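Local coordinates for glutathione S-transferase family protein (Pseudomonas putida, PDB 3LXZ) that probably conjugates reduced glutathione to a wide range of hydrophobic electrophiles, as a member of the glutathione S-transferase superfamily, at residues 20-26 / 74-79; 13-17 / 63-67. All blocks are in the same frame, centred on the assembly; numbering follows the deposited sequence.

Contact 1. Residues 20-26 / 74-79; sequences ALLEKGL and QGGKAL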
ATOM      1  N   ALA A  20     -15.037   6.607  -9.093  1.00 17.36           N
ATOM      2  CA  ALA A  20     -15.223   5.241  -9.602  1.00 17.32           C
ATOM      3  C   ALA A  20     -16.723   4.932  -9.617  1.00 18.01           C
ATOM      4  O   ALA A  20     -17.236   4.412 -10.606  1.00 18.08           O
ATOM      5  CB  ALA A  20     -14.481   4.215  -8.709  1.00 17.11           C
ATOM      6  N   LEU A  21     -17.408   5.276  -8.520  1.00 18.68           N
ATOM      7  CA  LEU A  21     -18.847   5.012  -8.387  1.00 19.80           C
ATOM      8  C   LEU A  21     -19.617   5.803  -9.449  1.00 20.30           C
ATOM      9  O   LEU A  21     -20.544   5.274 -10.053  1.00 22.07           O
ATOM     10  CB  LEU A  21     -19.353   5.356  -6.979  1.00 20.19           C
ATOM     11  CG  LEU A  21     -18.827   4.449  -5.847  1.00 19.88           C
ATOM     12  CD1 LEU A  21     -19.085   5.040  -4.483  1.00 22.53           C
ATOM     13  CD2 LEU A  21     -19.441   3.078  -5.947  1.00 22.14           C
ATOM     14  N   LEU A  22     -19.235   7.062  -9.658  1.00 20.84           N
ATOM     15  CA  LEU A  22     -19.919   7.922 -10.657  1.00 21.36           C
ATOM     16  C   LEU A  22     -19.653   7.426 -12.091  1.00 21.53           C
ATOM     17  O   LEU A  22     -20.573   7.387 -12.924  1.00 20.90           O
ATOM     18  CB  LEU A  22     -19.478   9.379 -10.471  1.00 21.18           C
ATOM     19  CG  LEU A  22     -20.089  10.169  -9.316  1.00 22.31           C
ATOM     20  CD1 LEU A  22     -19.278  11.412  -9.045  1.00 21.20           C
ATOM     21  CD2 LEU A  22     -21.576  10.526  -9.571  1.00 26.22           C
ATOM     22  N   GLU A  23     -18.411   7.007 -12.358  1.00 21.77           N
ATOM     23  CA  GLU A  23     -18.007   6.558 -13.676  1.00 23.55           C
ATOM     24  C   GLU A  23     -18.791   5.297 -14.021  1.00 23.47           C
ATOM     25  O   GLU A  23     -19.247   5.100 -15.165  1.00 24.13           O
ATOM     26  CB  GLU A  23     -16.491   6.312 -13.713  1.00 23.90           C
ATOM     27  CG  GLU A  23     -15.911   6.013 -15.109  1.00 29.12           C
ATOM     28  CD  GLU A  23     -16.051   7.172 -16.122  1.00 32.02           C
ATOM     29  OE1 GLU A  23     -15.903   8.346 -15.746  1.00 32.38           O
ATOM     30  OE2 GLU A  23     -16.303   6.889 -17.311  1.00 35.12           O
ATOM     31  N   LYS A  24     -19.013   4.474 -12.999  1.00 22.63           N
ATOM     32  CA  LYS A  24     -19.734   3.227 -13.140  1.00 22.27           C
ATOM     33  C   LYS A  24     -21.279   3.374 -13.095  1.00 22.69           C
ATOM     34  O   LYS A  24     -21.988   2.380 -13.231  1.00 23.37           O
ATOM     35  CB  LYS A  24     -19.236   2.225 -12.077  1.00 22.04           C
ATOM     36  CG  LYS A  24     -17.850   1.669 -12.368  1.00 22.01           C
ATOM     37  CD  LYS A  24     -17.360   0.717 -11.254  1.00 22.37           C
ATOM     38  CE  LYS A  24     -17.664  -0.717 -11.600  1.00 22.22           C
ATOM     39  NZ  LYS A  24     -16.736  -1.210 -12.664  1.00 21.63           N
ATOM     40  N   GLY A  25     -21.774   4.600 -12.887  1.00 22.82           N
ATOM     41  CA  GLY A  25     -23.221   4.910 -12.820  1.00 23.65           C
ATOM     42  C   GLY A  25     -23.897   4.196 -11.669  1.00 24.54           C
ATOM     43  O   GLY A  25     -25.073   3.852 -11.758  1.00 24.42           O
ATOM     44  N   LEU A  26     -23.153   3.975 -10.580  1.00 23.83           N
ATOM     45  CA  LEU A  26     -23.679   3.279  -9.394  1.00 24.84           C
ATOM     46  C   LEU A  26     -24.367   4.203  -8.395  1.00 25.56           C
ATOM     47  O   LEU A  26     -23.944   5.350  -8.183  1.00 25.57           O
ATOM     48  CB  LEU A  26     -22.556   2.491  -8.696  1.00 24.43           C
ATOM     49  CG  LEU A  26     -21.883   1.437  -9.571  1.00 23.46           C
ATOM     50  CD1 LEU A  26     -20.606   0.897  -8.912  1.00 23.61           C
ATOM     51  CD2 LEU A  26     -22.868   0.298  -9.863  1.00 26.80           C
ATOM     52  N   GLN A  74     -19.747  -5.056  -8.516  1.00 23.03           N
ATOM     53  CA  GLN A  74     -20.725  -4.096  -9.026  1.00 24.12           C
ATOM     54  C   GLN A  74     -20.761  -4.087 -10.529  1.00 24.42           C
ATOM     55  O   GLN A  74     -19.736  -4.353 -11.172  1.00 25.56           O
ATOM     56  CB  GLN A  74     -20.453  -2.667  -8.523  1.00 23.52           C
ATOM     57  CG  GLN A  74     -20.341  -2.510  -6.982  1.00 25.32           C
ATOM     58  CD  GLN A  74     -21.624  -2.876  -6.234  1.00 27.64           C
ATOM     59  OE1 GLN A  74     -22.702  -2.355  -6.541  1.00 28.81           O
ATOM     60  NE2 GLN A  74     -21.505  -3.768  -5.238  1.00 26.04           N
ATOM     61  N   GLY A  75     -21.929  -3.717 -11.067  1.00 24.69           N
ATOM     62  CA  GLY A  75     -22.133  -3.454 -12.514  1.00 25.71           C
ATOM     63  C   GLY A  75     -21.507  -2.168 -13.019  1.00 25.93           C
ATOM     64  O   GLY A  75     -20.825  -1.459 -12.269  1.00 25.46           O
ATOM     65  N   GLY A  76     -21.727  -1.857 -14.297  1.00 25.10           N
ATOM     66  CA  GLY A  76     -21.197  -0.623 -14.862  1.00 25.06           C
ATOM     67  C   GLY A  76     -19.843  -0.805 -15.521  1.00 25.01           C
ATOM     68  O   GLY A  76     -19.230  -1.864 -15.431  1.00 25.35           O
ATOM     69  N   LYS A  77     -19.407   0.244 -16.216  1.00 24.52           N
ATOM     70  CA  LYS A  77     -18.174   0.280 -16.982  1.00 23.66           C
ATOM     71  C   LYS A  77     -17.015  -0.411 -16.247  1.00 22.60           C
ATOM     72  O   LYS A  77     -16.724  -0.061 -15.110  1.00 22.39           O
ATOM     73  CB  LYS A  77     -17.856   1.755 -17.191  1.00 24.26           C
ATOM     74  CG  LYS A  77     -16.511   2.076 -17.807  1.00 26.61           C
ATOM     75  CD  LYS A  77     -16.575   3.433 -18.431  1.00 30.27           C
ATOM     76  CE  LYS A  77     -15.183   4.013 -18.594  1.00 31.91           C
ATOM     77  NZ  LYS A  77     -15.272   5.334 -19.276  1.00 33.16           N
ATOM     78  N   ALA A  78     -16.361  -1.382 -16.884  1.00 21.44           N
ATOM     79  CA  ALA A  78     -15.139  -1.982 -16.313  1.00 20.87           C
ATOM     80  C   ALA A  78     -14.003  -0.942 -16.211  1.00 20.10           C
ATOM     81  O   ALA A  78     -13.797  -0.115 -17.128  1.00 19.05           O
ATOM     82  CB  ALA A  78     -14.691  -3.176 -17.136  1.00 21.15           C
ATOM     83  N   LEU A  79     -13.309  -0.958 -15.075  1.00 19.48           N
ATOM     84  CA  LEU A  79     -12.157  -0.061 -14.832  1.00 19.35           C
ATOM     85  C   LEU A  79     -10.846  -0.853 -14.724  1.00 19.52           C
ATOM     86  O   LEU A  79      -9.838  -0.383 -14.134  1.00 19.44           O
ATOM     87  CB  LEU A  79     -12.372   0.838 -13.604  1.00 19.38           C
ATOM     88  CG  LEU A  79     -13.611   1.755 -13.607  1.00 20.04           C
ATOM     89  CD1 LEU A  79     -13.707   2.545 -12.299  1.00 19.77           C
ATOM     90  CD2 LEU A  79     -13.567   2.677 -14.794  1.00 21.65           C
TER
HETATM   91  O   HOH W   1     -20.970   3.014 -16.565  1.00 33.76           O
HETATM   92  O   HOH W   2     -17.590  -4.177 -12.269  1.00 35.98           O

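Contact 2. Residues 13-17 / 63-67; sequences YYNMV and TSVIL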
ATOM      1  N   TYR A  13      -8.449  10.579  -1.314  1.00 16.41           N
ATOM      2  CA  TYR A  13      -8.759   9.141  -1.351  1.00 16.24           C
ATOM      3  C   TYR A  13     -10.282   8.911  -1.437  1.00 15.90           C
ATOM      4  O   TYR A  13     -10.734   7.994  -2.099  1.00 15.90           O
ATOM      5  CB  TYR A  13      -8.205   8.468  -0.094  1.00 16.21           C
ATOM      6  CG  TYR A  13      -6.708   8.229  -0.103  1.00 15.40           C
ATOM      7  CD1 TYR A  13      -6.149   7.182  -0.836  1.00 17.01           C
ATOM      8  CD2 TYR A  13      -5.848   9.039   0.659  1.00 19.39           C
ATOM      9  CE1 TYR A  13      -4.774   6.955  -0.833  1.00 17.94           C
ATOM     10  CE2 TYR A  13      -4.468   8.820   0.679  1.00 17.29           C
ATOM     11  CZ  TYR A  13      -3.942   7.783  -0.062  1.00 18.05           C
ATOM     12  OH  TYR A  13      -2.582   7.568  -0.060  1.00 18.84           O
ATOM     13  N   TYR A  14     -11.069   9.767  -0.788  1.00 15.42           N
ATOM     14  CA  TYR A  14     -12.536   9.682  -0.888  1.00 15.29           C
ATOM     15  C   TYR A  14     -12.947   9.980  -2.334  1.00 14.63           C
ATOM     16  O   TYR A  14     -13.785   9.269  -2.909  1.00 13.90           O
ATOM     17  CB  TYR A  14     -13.175  10.683   0.077  1.00 15.27           C
ATOM     18  CG  TYR A  14     -14.707  10.822   0.034  1.00 15.55           C
ATOM     19  CD1 TYR A  14     -15.527   9.967   0.774  1.00 14.93           C
ATOM     20  CD2 TYR A  14     -15.314  11.872  -0.676  1.00 19.00           C
ATOM     21  CE1 TYR A  14     -16.938  10.148   0.808  1.00 16.96           C
ATOM     22  CE2 TYR A  14     -16.742  12.056  -0.667  1.00 16.57           C
ATOM     23  CZ  TYR A  14     -17.525  11.193   0.057  1.00 18.03           C
ATOM     24  OH  TYR A  14     -18.897  11.365   0.058  1.00 18.60           O
ATOM     25  N   ASN A  15     -12.359  11.029  -2.904  1.00 15.40           N
ATOM     26  CA  ASN A  15     -12.735  11.440  -4.263  1.00 15.77           C
ATOM     27  C   ASN A  15     -12.447  10.375  -5.331  1.00 16.43           C
ATOM     28  O   ASN A  15     -13.188  10.231  -6.318  1.00 16.77           O
ATOM     29  CB  ASN A  15     -12.164  12.829  -4.599  1.00 15.71           C
ATOM     30  CG  ASN A  15     -12.944  13.949  -3.918  1.00 15.62           C
ATOM     31  OD1 ASN A  15     -14.140  13.802  -3.630  1.00 15.90           O
ATOM     32  ND2 ASN A  15     -12.277  15.069  -3.661  1.00 16.01           N
HETATM   33  N   MSE A  16     -11.392   9.596  -5.105  1.00 16.16           N
HETATM   34  CA  MSE A  16     -11.063   8.458  -5.961  1.00 15.70           C
HETATM   35  C   MSE A  16     -12.177   7.419  -5.976  1.00 15.79           C
HETATM   36  O   MSE A  16     -12.587   6.993  -7.048  1.00 15.06           O
HETATM   37  CB  MSE A  16      -9.731   7.830  -5.510  1.00 16.58           C
HETATM   38  CG  MSE A  16      -8.462   8.692  -5.694  1.00 15.51           C
HETATM   39 SE   MSE A  16      -7.057   7.724  -4.701  1.00 17.99          SE
HETATM   40  CE  MSE A  16      -5.885   9.217  -4.113  1.00 17.95           C
ATOM     41  N   VAL A  17     -12.684   7.023  -4.806  1.00 16.25           N
ATOM     42  CA  VAL A  17     -13.812   6.097  -4.794  1.00 15.17           C
ATOM     43  C   VAL A  17     -15.052   6.732  -5.414  1.00 15.59           C
ATOM     44  O   VAL A  17     -15.741   6.080  -6.208  1.00 16.72           O
ATOM     45  CB  VAL A  17     -14.079   5.558  -3.405  1.00 14.22           C
ATOM     46  CG1 VAL A  17     -15.265   4.560  -3.449  1.00 14.29           C
ATOM     47  CG2 VAL A  17     -12.784   4.799  -2.940  1.00 13.63           C
ATOM     48  N   THR A  63      -8.773   2.908   0.196  1.00 16.77           N
ATOM     49  CA  THR A  63      -9.225   3.125  -1.194  1.00 17.27           C
ATOM     50  C   THR A  63      -8.882   1.959  -2.129  1.00 17.20           C
ATOM     51  O   THR A  63      -9.750   1.471  -2.886  1.00 17.87           O
ATOM     52  CB  THR A  63      -8.694   4.485  -1.748  1.00 18.50           C
ATOM     53  OG1 THR A  63      -9.430   5.545  -1.106  1.00 18.81           O
ATOM     54  CG2 THR A  63      -8.891   4.596  -3.271  1.00 17.90           C
ATOM     55  N   SER A  64      -7.627   1.518  -2.106  1.00 16.19           N
ATOM     56  CA  SER A  64      -7.225   0.451  -3.020  1.00 16.47           C
ATOM     57  C   SER A  64      -8.117  -0.787  -2.832  1.00 16.14           C
ATOM     58  O   SER A  64      -8.537  -1.405  -3.814  1.00 16.00           O
ATOM     59  CB  SER A  64      -5.752   0.096  -2.878  1.00 17.12           C
ATOM     60  OG  SER A  64      -5.495  -0.435  -1.594  1.00 18.26           O
ATOM     61  N   VAL A  65      -8.389  -1.142  -1.566  1.00 15.24           N
ATOM     62  CA  VAL A  65      -9.226  -2.315  -1.240  1.00 15.46           C
ATOM     63  C   VAL A  65     -10.677  -2.115  -1.694  1.00 14.62           C
ATOM     64  O   VAL A  65     -11.298  -3.006  -2.342  1.00 16.17           O
ATOM     65  CB  VAL A  65      -9.178  -2.595   0.290  1.00 13.86           C
ATOM     66  CG1 VAL A  65     -10.260  -3.649   0.727  1.00 16.25           C
ATOM     67  CG2 VAL A  65      -7.771  -3.008   0.706  1.00 16.03           C
ATOM     68  N   ILE A  66     -11.205  -0.929  -1.371  1.00 14.52           N
ATOM     69  CA  ILE A  66     -12.567  -0.547  -1.749  1.00 15.50           C
ATOM     70  C   ILE A  66     -12.792  -0.617  -3.273  1.00 15.19           C
ATOM     71  O   ILE A  66     -13.792  -1.194  -3.764  1.00 15.38           O
ATOM     72  CB  ILE A  66     -12.927   0.831  -1.185  1.00 14.99           C
ATOM     73  CG1 ILE A  66     -13.080   0.742   0.315  1.00 15.36           C
ATOM     74  CG2 ILE A  66     -14.220   1.359  -1.790  1.00 15.56           C
ATOM     75  CD1 ILE A  66     -12.895   2.118   1.026  1.00 15.14           C
ATOM     76  N   LEU A  67     -11.838  -0.064  -4.023  1.00 15.22           N
ATOM     77  CA  LEU A  67     -11.954  -0.046  -5.486  1.00 15.29           C
ATOM     78  C   LEU A  67     -11.972  -1.472  -6.070  1.00 15.91           C
ATOM     79  O   LEU A  67     -12.754  -1.773  -6.999  1.00 15.12           O
ATOM     80  CB  LEU A  67     -10.826   0.788  -6.131  1.00 15.13           C
ATOM     81  CG  LEU A  67     -10.796   2.277  -5.839  1.00 17.17           C
ATOM     82  CD1 LEU A  67      -9.531   2.905  -6.420  1.00 17.47           C
ATOM     83  CD2 LEU A  67     -12.051   2.867  -6.486  1.00 17.38           C
TER

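Contact 1. Residues 20-26 / 74-79
Two bends in the chain of Lys24, at chi3 (95°) and chi4 (74°), fold its ammonium group toward the 74-79 loop, where NZ donates to Lys77 O at 2.7 Å. The donor stands above that carbonyl's plane. On the way, Lys24 CE passes 3.3 Å from Gly75 O and CG lies against the same Lys77 carbonyl. Glu71 of helix 63-73 forms a salt bridge with NZ, so the ammonium of buried Lys24 joins the end of helix 12-23 to both helix 63-73 and the loop after it. Glu23, its CG anti to the backbone N (chi1 -172°), crosses the extended chain of Lys77. Glu23 OE2 receives Lys77 NZ in a salt bridge of 2.7 Å, met on the anti side and tilted from the carboxylate plane; Glu23 OE1 is taken by Asn195. Next to this pair, Leu79 lays CD2 on Glu23 CG and CD1 on Ala20 CB, the latter at 4.0 Å. At the other end Leu26 CD1 rests 3.6 Å from Gln74 CB. The helix closes at Gly25 in a Schellman motif, and Gly76 packs its CA 3.5 Å from Lys24 O as a CH...O contact; a side chain on Gly76 would collide with that oxygen. A water joins Glu23 O to Lys77 N. An alanine in place of Glu23 would probably leave the Lys77 ammonium without its charged mate and Asn195 ND2 without this acceptor, and open a gap beside Leu79 CD2. Two lysines, one from each segment, thus fasten the loop to the helix end. The Lys24 charge is met by Lys77 O and Glu71, whereas buried Gly75 O has no hydrogen-bond partner in the model; the nearby ammonium probably eases its burial electrostatically.

Contact 2. Residues 13-17 / 63-67
Tyr13 O accepts a hydrogen bond from Thr63 OG1 at 2.9 Å, the hydroxyl lying well above the carbonyl plane, at a C=O...O angle of 106°. The same backbone oxygen takes a weak helical bond from Val17 N. Thr63 OG1 also sits 3.3 Å from Tyr13 CB, at the edge of the tyrosine ring and near its plane. Thr63 holds OG1 anti to its own carbonyl carbon (chi1 -73°), which aims it at Tyr13 O and leaves CG2 toward the selenium of Met16, a selenomethionine, 3.9 Å away. One turn on, Val17 meets the second helix with both methyls: CG1 packs 3.8 Å from Ile66 CG2, and CG2 faces Leu67 CD2 at 4.1 Å. Thr63 belongs to the glutathione site, and the bond to Tyr13 O probably helps to position it there. The Tyr13 hydroxyl itself is bonded to Glu102, and the Tyr13 side chain touches Arg106, another glutathione-binding residue. The two segments run nearly parallel, 9° apart with axes 9.8 Å from each other. Leu5 of strand 3-7 packs on Val17, helix 154-174 packs on Met16, and helix 84-106 lies against Tyr13.

Overall arrangement
Both contacts join helix 12-23 to the part of the chain that begins with helix 63-73, within the thioredoxin-like N-terminal domain. Their centres are 13 Å apart, and they meet where Ala20 CB packs 3.6 Å from Leu67 CD2. Along the chain the segments alternate: 13-17, 20-26, 63-67, 74-79; strand 3-7 precedes all four, and the other three strands lie between the second and third. Contact 2 is the buried, central one and holds part of the glutathione site; contact 1 is more peripheral. Contact 2 pairs the two helices near their N-terminal ends, and contact 1 continues the join from the end of helix 12-23 to the loop after helix 63-73.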